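PDB 6IYH: beta chain from Acipenser persicus, which probably carries oxygen as the haem-binding beta-type globin subunit of a four-chain haemoglobin. Local coordinates for residues B[6-9]-B[10-14]; B[110-113]-B[114-118]; B[77-80]-B[81-84]. One frame throughout, in Å; residues are numbered along the deposited sequence.

Interaction 1 of 3, residues B[6-9]-B[10-14]; sequences ERFA and ITTLW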
ATOM      1  N   GLU B   6      10.562 -25.291  -4.777  1.00 25.62           N
ATOM      2  CA  GLU B   6      10.387 -23.891  -5.270  1.00 23.56           C
ATOM      3  C   GLU B   6      11.319 -23.635  -6.416  1.00 23.89           C
ATOM      4  O   GLU B   6      10.891 -23.096  -7.471  1.00 24.13           O
ATOM      5  CB  GLU B   6      10.635 -22.861  -4.179  1.00 22.15           C
ATOM      6  CG  GLU B   6       9.505 -22.759  -3.176  1.00 21.93           C
ATOM      7  CD  GLU B   6       9.908 -22.002  -1.910  1.00 18.61           C
ATOM      8  OE1 GLU B   6      11.077 -21.745  -1.645  1.00 19.54           O
ATOM      9  OE2 GLU B   6       9.020 -21.679  -1.172  1.00 21.35           O
ATOM     10  N   ARG B   7      12.583 -24.021  -6.257  1.00 23.13           N
ATOM     11  CA  ARG B   7      13.581 -23.841  -7.288  1.00 25.47           C
ATOM     12  C   ARG B   7      13.184 -24.477  -8.597  1.00 27.92           C
ATOM     13  O   ARG B   7      13.346 -23.885  -9.662  1.00 25.38           O
ATOM     14  CB  ARG B   7      14.903 -24.468  -6.902  1.00 29.64           C
ATOM     15  CG  ARG B   7      15.779 -23.596  -6.086  1.00 33.66           C
ATOM     16  CD  ARG B   7      17.099 -24.284  -5.825  1.00 32.94           C
ATOM     17  NE  ARG B   7      17.710 -23.668  -4.658  1.00 34.15           N
ATOM     18  CZ  ARG B   7      18.419 -22.555  -4.665  1.00 30.36           C
ATOM     19  NH1 ARG B   7      18.672 -21.915  -5.796  1.00 34.70           N
ATOM     20  NH2 ARG B   7      18.942 -22.107  -3.525  1.00 29.96           N
ATOM     21  N   PHE B   8      12.623 -25.676  -8.476  1.00 28.47           N
ATOM     22  CA  PHE B   8      12.156 -26.440  -9.589  1.00 29.12           C
ATOM     23  C   PHE B   8      10.957 -25.820 -10.275  1.00 26.20           C
ATOM     24  O   PHE B   8      10.914 -25.784 -11.501  1.00 22.00           O
ATOM     25  CB  PHE B   8      11.731 -27.822  -9.104  1.00 30.22           C
ATOM     26  CG  PHE B   8      11.247 -28.717 -10.197  1.00 32.56           C
ATOM     27  CD1 PHE B   8      12.140 -29.310 -11.062  1.00 34.10           C
ATOM     28  CD2 PHE B   8       9.901 -28.943 -10.369  1.00 35.25           C
ATOM     29  CE1 PHE B   8      11.683 -30.145 -12.033  1.00 35.55           C
ATOM     30  CE2 PHE B   8       9.434 -29.761 -11.362  1.00 39.01           C
ATOM     31  CZ  PHE B   8      10.325 -30.376 -12.180  1.00 38.04           C
ATOM     32  N   ALA B   9       9.974 -25.380  -9.495  1.00 21.60           N
ATOM     33  CA  ALA B   9       8.789 -24.675 -10.008  1.00 21.79           C
ATOM     34  C   ALA B   9       9.202 -23.447 -10.826  1.00 19.97           C
ATOM     35  O   ALA B   9       8.621 -23.220 -11.886  1.00 19.19           O
ATOM     36  CB  ALA B   9       7.842 -24.287  -8.853  1.00 22.33           C
ATOM     37  N   ILE B  10      10.194 -22.713 -10.360  1.00 19.06           N
ATOM     38  CA  ILE B  10      10.686 -21.507 -11.028  1.00 22.18           C
ATOM     39  C   ILE B  10      11.459 -21.848 -12.300  1.00 23.01           C
ATOM     40  O   ILE B  10      11.077 -21.364 -13.375  1.00 22.37           O
ATOM     41  CB  ILE B  10      11.566 -20.651 -10.088  1.00 22.77           C
ATOM     42  CG1 ILE B  10      10.692 -20.128  -8.964  1.00 22.25           C
ATOM     43  CG2 ILE B  10      12.257 -19.507 -10.821  1.00 22.28           C
ATOM     44  CD1 ILE B  10      11.488 -19.519  -7.828  1.00 26.72           C
ATOM     45  N   THR B  11      12.491 -22.701 -12.199  1.00 21.95           N
ATOM     46  CA  THR B  11      13.366 -22.949 -13.354  1.00 23.72           C
ATOM     47  C   THR B  11      12.629 -23.777 -14.447  1.00 20.29           C
ATOM     48  O   THR B  11      12.832 -23.489 -15.654  1.00 21.22           O
ATOM     49  CB  THR B  11      14.694 -23.556 -12.934  1.00 25.90           C
ATOM     50  OG1 THR B  11      14.392 -24.773 -12.286  1.00 28.04           O
ATOM     51  CG2 THR B  11      15.440 -22.629 -12.014  1.00 29.06           C
ATOM     52  N   THR B  12      11.689 -24.668 -14.096  1.00 21.86           N
ATOM     53  CA  THR B  12      10.943 -25.401 -15.141  1.00 26.06           C
ATOM     54  C   THR B  12       9.986 -24.506 -15.893  1.00 21.57           C
ATOM     55  O   THR B  12       9.860 -24.617 -17.103  1.00 19.13           O
ATOM     56  CB  THR B  12      10.176 -26.677 -14.713  1.00 29.61           C
ATOM     57  OG1 THR B  12       9.054 -26.340 -13.921  1.00 38.57           O
ATOM     58  CG2 THR B  12      11.046 -27.566 -13.863  1.00 29.37           C
ATOM     59  N   LEU B  13       9.285 -23.638 -15.177  1.00 18.20           N
ATOM     60  CA  LEU B  13       8.381 -22.739 -15.874  1.00 15.01           C
ATOM     61  C   LEU B  13       9.183 -21.758 -16.703  1.00 13.11           C
ATOM     62  O   LEU B  13       8.787 -21.460 -17.831  1.00 12.39           O
ATOM     63  CB  LEU B  13       7.482 -21.997 -14.843  1.00 17.21           C
ATOM     64  CG  LEU B  13       6.344 -21.227 -15.512  1.00 20.34           C
ATOM     65  CD1 LEU B  13       5.115 -21.025 -14.612  1.00 22.11           C
ATOM     66  CD2 LEU B  13       6.790 -19.793 -15.767  1.00 21.44           C
ATOM     67  N   TRP B  14      10.310 -21.268 -16.194  1.00 12.23           N
ATOM     68  CA  TRP B  14      11.139 -20.278 -16.879  1.00 12.06           C
ATOM     69  C   TRP B  14      11.642 -20.824 -18.186  1.00 12.03           C
ATOM     70  O   TRP B  14      11.711 -20.111 -19.195  1.00 12.38           O
ATOM     71  CB  TRP B  14      12.307 -19.808 -16.066  1.00 12.79           C
ATOM     72  CG  TRP B  14      13.033 -18.712 -16.670  1.00 12.43           C
ATOM     73  CD1 TRP B  14      14.281 -18.695 -17.164  1.00 14.78           C
ATOM     74  CD2 TRP B  14      12.499 -17.370 -16.893  1.00 14.12           C
ATOM     75  NE1 TRP B  14      14.557 -17.476 -17.699  1.00 16.66           N
ATOM     76  CE2 TRP B  14      13.506 -16.633 -17.515  1.00 13.97           C
ATOM     77  CE3 TRP B  14      11.254 -16.767 -16.649  1.00 14.52           C
ATOM     78  CZ2 TRP B  14      13.333 -15.277 -17.906  1.00 15.53           C
ATOM     79  CZ3 TRP B  14      11.112 -15.395 -16.968  1.00 13.15           C
ATOM     80  CH2 TRP B  14      12.125 -14.702 -17.588  1.00 14.07           C
TER
HETATM   81  O   HOH W   1       7.093 -25.083 -12.994  1.00 28.37           O

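Interaction 2 of 3, residues B[110-113]-B[114-118]; sequences SIVL and AATFG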
ATOM      1  N   SER B 110       2.426 -12.087 -12.767  1.00  8.34           N
ATOM      2  CA  SER B 110       1.736 -13.314 -12.308  1.00  9.18           C
ATOM      3  C   SER B 110       0.496 -13.631 -13.131  1.00  9.05           C
ATOM      4  O   SER B 110       0.247 -14.773 -13.516  1.00  9.22           O
ATOM      5  CB  SER B 110       1.402 -13.230 -10.821  1.00  9.23           C
ATOM      6  OG  SER B 110       0.877 -14.422 -10.345  1.00  9.88           O
ATOM      7  N   ILE B 111      -0.323 -12.608 -13.372  1.00  8.48           N
ATOM      8  CA  ILE B 111      -1.484 -12.704 -14.276  1.00  8.35           C
ATOM      9  C   ILE B 111      -1.113 -13.192 -15.650  1.00  8.67           C
ATOM     10  O   ILE B 111      -1.760 -14.060 -16.164  1.00  7.99           O
ATOM     11  CB  ILE B 111      -2.296 -11.379 -14.274  1.00  8.46           C
ATOM     12  CG1 ILE B 111      -2.987 -11.199 -12.942  1.00  9.00           C
ATOM     13  CG2 ILE B 111      -3.285 -11.250 -15.386  1.00  8.74           C
ATOM     14  CD1 ILE B 111      -3.557  -9.814 -12.574  1.00  8.32           C
ATOM     15  N   VAL B 112      -0.097 -12.617 -16.251  1.00  7.55           N
ATOM     16  CA  VAL B 112       0.338 -13.068 -17.549  1.00  8.61           C
ATOM     17  C   VAL B 112       0.811 -14.574 -17.499  1.00  8.48           C
ATOM     18  O   VAL B 112       0.546 -15.309 -18.471  1.00  9.07           O
ATOM     19  CB  VAL B 112       1.401 -12.144 -18.125  1.00  8.75           C
ATOM     20  CG1 VAL B 112       2.029 -12.749 -19.391  1.00  8.82           C
ATOM     21  CG2 VAL B 112       0.796 -10.843 -18.491  1.00  8.65           C
ATOM     22  N   LEU B 113       1.545 -14.957 -16.464  1.00  7.84           N
ATOM     23  CA  LEU B 113       2.007 -16.344 -16.383  1.00  8.42           C
ATOM     24  C   LEU B 113       0.768 -17.238 -16.267  1.00  9.66           C
ATOM     25  O   LEU B 113       0.705 -18.250 -16.914  1.00 10.52           O
ATOM     26  CB  LEU B 113       2.902 -16.603 -15.191  1.00  8.87           C
ATOM     27  CG  LEU B 113       4.237 -15.875 -15.261  1.00  9.40           C
ATOM     28  CD1 LEU B 113       5.012 -16.084 -14.004  1.00 10.31           C
ATOM     29  CD2 LEU B 113       5.060 -16.268 -16.473  1.00 10.20           C
ATOM     30  N   ALA B 114      -0.199 -16.872 -15.422  1.00  9.22           N
ATOM     31  CA  ALA B 114      -1.512 -17.638 -15.361  1.00  9.64           C
ATOM     32  C   ALA B 114      -2.172 -17.781 -16.717  1.00 10.80           C
ATOM     33  O   ALA B 114      -2.599 -18.887 -17.146  1.00 11.80           O
ATOM     34  CB  ALA B 114      -2.446 -16.968 -14.371  1.00 10.37           C
ATOM     35  N   ALA B 115      -2.297 -16.669 -17.443  1.00 10.84           N
ATOM     36  CA  ALA B 115      -2.930 -16.668 -18.783  1.00 10.94           C
ATOM     37  C   ALA B 115      -2.142 -17.564 -19.769  1.00 10.91           C
ATOM     38  O   ALA B 115      -2.777 -18.283 -20.596  1.00 13.19           O
ATOM     39  CB  ALA B 115      -3.077 -15.244 -19.306  1.00 11.13           C
ATOM     40  N   THR B 116      -0.828 -17.546 -19.642  1.00 10.55           N
ATOM     41  CA  THR B 116       0.052 -18.214 -20.554  1.00 10.86           C
ATOM     42  C   THR B 116       0.091 -19.730 -20.277  1.00 11.97           C
ATOM     43  O   THR B 116       0.168 -20.530 -21.237  1.00 13.93           O
ATOM     44  CB  THR B 116       1.486 -17.624 -20.445  1.00 12.55           C
ATOM     45  OG1 THR B 116       1.463 -16.222 -20.865  1.00 12.90           O
ATOM     46  CG2 THR B 116       2.496 -18.358 -21.337  1.00 13.94           C
ATOM     47  N   PHE B 117       0.093 -20.136 -19.007  1.00 12.08           N
ATOM     48  CA  PHE B 117       0.338 -21.536 -18.618  1.00 12.10           C
ATOM     49  C   PHE B 117      -0.907 -22.278 -18.221  1.00 14.52           C
ATOM     50  O   PHE B 117      -0.862 -23.537 -18.202  1.00 14.28           O
ATOM     51  CB  PHE B 117       1.451 -21.626 -17.582  1.00 13.64           C
ATOM     52  CG  PHE B 117       2.781 -21.329 -18.158  1.00 14.21           C
ATOM     53  CD1 PHE B 117       3.502 -22.343 -18.864  1.00 15.46           C
ATOM     54  CD2 PHE B 117       3.347 -20.065 -18.047  1.00 13.35           C
ATOM     55  CE1 PHE B 117       4.728 -22.018 -19.439  1.00 16.38           C
ATOM     56  CE2 PHE B 117       4.573 -19.777 -18.562  1.00 15.72           C
ATOM     57  CZ  PHE B 117       5.253 -20.759 -19.322  1.00 15.45           C
ATOM     58  N   GLY B 118      -2.023 -21.562 -18.026  1.00 14.84           N
ATOM     59  CA  GLY B 118      -3.301 -22.218 -17.653  1.00 15.33           C
ATOM     60  C   GLY B 118      -3.120 -23.127 -16.443  1.00 15.06           C
ATOM     61  O   GLY B 118      -2.487 -22.744 -15.420  1.00 14.60           O
TER

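Interaction 3 of 3, residues B[77-80]-B[81-84]; sequences MDDV and ADAF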
ATOM      1  N   MET B  77      19.198 -15.994  -7.841  1.00 21.32           N
ATOM      2  CA  MET B  77      18.037 -16.024  -6.932  1.00 22.43           C
ATOM      3  C   MET B  77      18.438 -16.178  -5.466  1.00 24.58           C
ATOM      4  O   MET B  77      17.613 -15.927  -4.572  1.00 22.93           O
ATOM      5  CB  MET B  77      17.019 -17.087  -7.285  1.00 24.27           C
ATOM      6  CG  MET B  77      17.446 -18.562  -7.209  1.00 25.29           C
ATOM      7  SD  MET B  77      16.310 -19.675  -8.133  1.00 27.09           S
ATOM      8  CE  MET B  77      15.037 -19.779  -6.918  1.00 25.01           C
ATOM      9  N   ASP B  78      19.669 -16.640  -5.232  1.00 25.48           N
ATOM     10  CA  ASP B  78      20.181 -16.701  -3.859  1.00 26.92           C
ATOM     11  C   ASP B  78      20.587 -15.334  -3.352  1.00 27.70           C
ATOM     12  O   ASP B  78      20.671 -15.177  -2.179  1.00 33.27           O
ATOM     13  CB  ASP B  78      21.343 -17.672  -3.701  1.00 28.22           C
ATOM     14  CG  ASP B  78      20.966 -19.086  -3.986  1.00 33.28           C
ATOM     15  OD1 ASP B  78      19.871 -19.557  -3.637  1.00 32.96           O
ATOM     16  OD2 ASP B  78      21.822 -19.778  -4.573  1.00 50.27           O
ATOM     17  N   ASP B  79      20.836 -14.343  -4.188  1.00 27.32           N
ATOM     18  CA  ASP B  79      20.974 -12.986  -3.671  1.00 30.63           C
ATOM     19  C   ASP B  79      20.619 -11.934  -4.709  1.00 24.97           C
ATOM     20  O   ASP B  79      21.487 -11.296  -5.297  1.00 19.99           O
ATOM     21  CB  ASP B  79      22.397 -12.767  -3.115  1.00 35.01           C
ATOM     22  CG  ASP B  79      22.520 -11.482  -2.272  1.00 38.43           C
ATOM     23  OD1 ASP B  79      21.556 -10.684  -2.154  1.00 36.98           O
ATOM     24  OD2 ASP B  79      23.629 -11.270  -1.733  1.00 39.41           O
ATOM     25  N   VAL B  80      19.313 -11.745  -4.900  1.00 23.62           N
ATOM     26  CA  VAL B  80      18.851 -10.783  -5.922  1.00 21.21           C
ATOM     27  C   VAL B  80      19.173  -9.349  -5.486  1.00 21.94           C
ATOM     28  O   VAL B  80      19.547  -8.537  -6.325  1.00 20.05           O
ATOM     29  CB  VAL B  80      17.348 -10.932  -6.147  1.00 22.17           C
ATOM     30  CG1 VAL B  80      16.813  -9.947  -7.190  1.00 19.75           C
ATOM     31  CG2 VAL B  80      16.979 -12.339  -6.531  1.00 20.84           C
ATOM     32  N   ALA B  81      19.071  -9.018  -4.188  1.00 24.51           N
ATOM     33  CA  ALA B  81      19.419  -7.624  -3.691  1.00 26.11           C
ATOM     34  C   ALA B  81      20.787  -7.159  -4.176  1.00 23.83           C
ATOM     35  O   ALA B  81      20.930  -6.100  -4.809  1.00 22.33           O
ATOM     36  CB  ALA B  81      19.354  -7.537  -2.156  1.00 25.76           C
ATOM     37  N   ASP B  82      21.806  -7.991  -3.940  1.00 25.95           N
ATOM     38  CA  ASP B  82      23.182  -7.644  -4.411  1.00 29.11           C
ATOM     39  C   ASP B  82      23.250  -7.435  -5.946  1.00 28.12           C
ATOM     40  O   ASP B  82      23.754  -6.436  -6.476  1.00 28.25           O
ATOM     41  CB  ASP B  82      24.237  -8.721  -3.939  1.00 31.75           C
ATOM     42  CG  ASP B  82      25.631  -8.622  -4.708  1.00 38.75           C
ATOM     43  OD1 ASP B  82      25.778  -9.210  -5.826  1.00 45.93           O
ATOM     44  OD2 ASP B  82      26.585  -7.955  -4.191  1.00 43.98           O
ATOM     45  N   ALA B  83      22.691  -8.384  -6.672  1.00 28.54           N
ATOM     46  CA  ALA B  83      22.725  -8.354  -8.118  1.00 27.28           C
ATOM     47  C   ALA B  83      21.934  -7.141  -8.712  1.00 26.70           C
ATOM     48  O   ALA B  83      22.303  -6.564  -9.765  1.00 24.53           O
ATOM     49  CB  ALA B  83      22.136  -9.663  -8.596  1.00 28.45           C
ATOM     50  N   PHE B  84      20.879  -6.727  -7.999  1.00 22.35           N
ATOM     51  CA  PHE B  84      20.009  -5.654  -8.492  1.00 21.57           C
ATOM     52  C   PHE B  84      20.369  -4.279  -7.905  1.00 24.97           C
ATOM     53  O   PHE B  84      19.665  -3.292  -8.092  1.00 23.68           O
ATOM     54  CB  PHE B  84      18.550  -6.029  -8.218  1.00 21.83           C
ATOM     55  CG  PHE B  84      17.833  -6.728  -9.376  1.00 21.65           C
ATOM     56  CD1 PHE B  84      18.468  -7.633 -10.248  1.00 25.00           C
ATOM     57  CD2 PHE B  84      16.464  -6.518  -9.559  1.00 22.74           C
ATOM     58  CE1 PHE B  84      17.749  -8.284 -11.282  1.00 23.19           C
ATOM     59  CE2 PHE B  84      15.739  -7.158 -10.599  1.00 22.14           C
ATOM     60  CZ  PHE B  84      16.383  -8.032 -11.446  1.00 22.09           C
TER

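Interaction 1 of 3, residues B[6-9]-B[10-14]
Ile10 lies one helical turn beyond Glu6 on helix 4-14, the first helix of the globin fold (helix A), and its side chain grows along the Glu6 carbonyl. CB stands 3.6 Å from Glu6 O, and CG1 comes closer, at 3.3 Å from the same oxygen. CG1 lies beside the backbone N and anti to the carbonyl carbon (chi1 -66°), which folds the long branch back along the preceding turn; CD1 still lies 3.6 Å from Glu6 O and packs on Met77, while the side chain as a whole also touches Trp2. A branched aliphatic chain suits this buried side, where Ile74 and Trp129 pack against it. The backbone bond from Ile10 N to Glu6 O anchors the same turn, while the carboxylate of Glu6 turns away to Lys131.

The outer side of the helix has different chemistry. Thr11 folds its hydroxyl back so that Arg7 O accepts both from Thr11 N (2.9 Å) and from Thr11 OG1 (3.0 Å), the two donors arriving from opposite faces of the carbonyl plane. A threonine on an exposed turn can thus bond to its own helix. Thr12 places its methyl over one face of the Phe8 ring in a CH-pi contact, CG2 lying 3.3 Å from the centroid. That distance is unusually short, so its exact value is doubtful. Phe8 reaches this position with CG anti to its backbone N (chi1 -179°). Ala9 is small enough to sit buried against Ala128; its O accepts a weak backbone bond from Leu13 N, and a water donates to Ala9 O at 2.7 Å.

Interaction 2 of 3, residues B[110-113]-B[114-118]
The closing turns of helix 100-117, helix G of the globin fold, bring Thr116 back onto the carbonyl of Val112. Val112 O receives two bonds, from Thr116 N at 2.9 Å and from Thr116 OG1 at 2.7 Å, from opposite faces of its plane; the hydroxyl sits 36° above that plane. OG1 lies beside the backbone N, anti to the carbonyl carbon (chi1 -64°), a rotation that turns the hydroxyl toward the preceding turn. Threonine suits this exposed position because its hydroxyl bonds within the helix.

One residue on, Leu113 and Phe117 run side by side in the same direction, Leu113 CD2 being 4.1 Å from Phe117 CE2. Both meet Leu13 of helix 4-14, so this apolar pair joins the end of helix G to helix A, Leu113 in the buried interior and Phe117 nearer the surface. Leu113 O accepts from Phe117 N at 2.9 Å and approaches the edge of the Phe117 ring, with Phe117 CD2 3.4 Å away. On another side, Ala114 and Ala115 offer only methyl groups, short enough for an apolar side chain of another protein chain to pack there. Gly118, whose phi is positive at 52°, leaves the helix while its N still bonds to Ala114 O.

Interaction 3 of 3, residues B[77-80]-B[81-84]
Asp79 reaches forward over the start of helix 80-83 and accepts from Asp82 N through OD1, at 3.2 Å. The N-H points almost straight at the oxygen (171°), yet it meets the carboxylate from well above its plane, 62° out of it. The conformation responsible is extended: CG lies anti to the backbone N (chi1 -167°), beside the carbonyl carbon, which carries the acid over the first turn. The other oxygen, OD2, rests on the CB of Asp82 at 3.4 Å. The two aspartate side chains cross at about a right angle, and their charged ends stay apart, Asp79 OD2 being 5.1 Å from Asp82 OD1, so the like charges are not in contact. An acid suits this N-cap: it accepts from an amide of the first turn, and its negative charge would probably be favoured at a helix start. Asp79 O adds a weak bond to Ala83 N.

On the inner side, Val80 and Phe84 lie alongside each other, pointing the same way. Val80 turns CG1 anti to its backbone N, and this methyl sits over one face of the Phe84 ring, 4.1 Å from the centroid, in a CH-pi contact offset toward the rim. Phe84 N bonds to Val80 O at 2.8 Å, fixing the backbone beneath the pair. Val80 also packs on Val135 and Ala139, and Phe84 on Ala73 and Leu140, so a compact branched residue and a flat one fill the buried side. Phe84 itself comes within about 4 Å of the haem. The aspartate N-cap before it and Phe84 just after it bracket this short helix, which begins at Val80, in the EF corner of the globin fold, leading to helix 85-94 beside the haem pocket.

All three contacts are local, each within one or two turns, and each has one buried side and one polar, more exposed side. Interactions 1 and 2 both use threonine hydroxyls that return to carbonyls of their own helix, whereas interaction 3, at a helix start, uses a carboxylate cap. Helix 4-14 joins the set: Leu13 CD2 packs 3.6 Å from Phe117 CE2 of interaction 2, while Arg7 NH2 makes a 2.7 Å salt bridge to Asp78 OD1 of interaction 3, beside Ile10 and Met77. Interactions 2 and 3 do not touch. Interaction 2 faces another chain of the assembly, and interaction 3 lies nearest the haem.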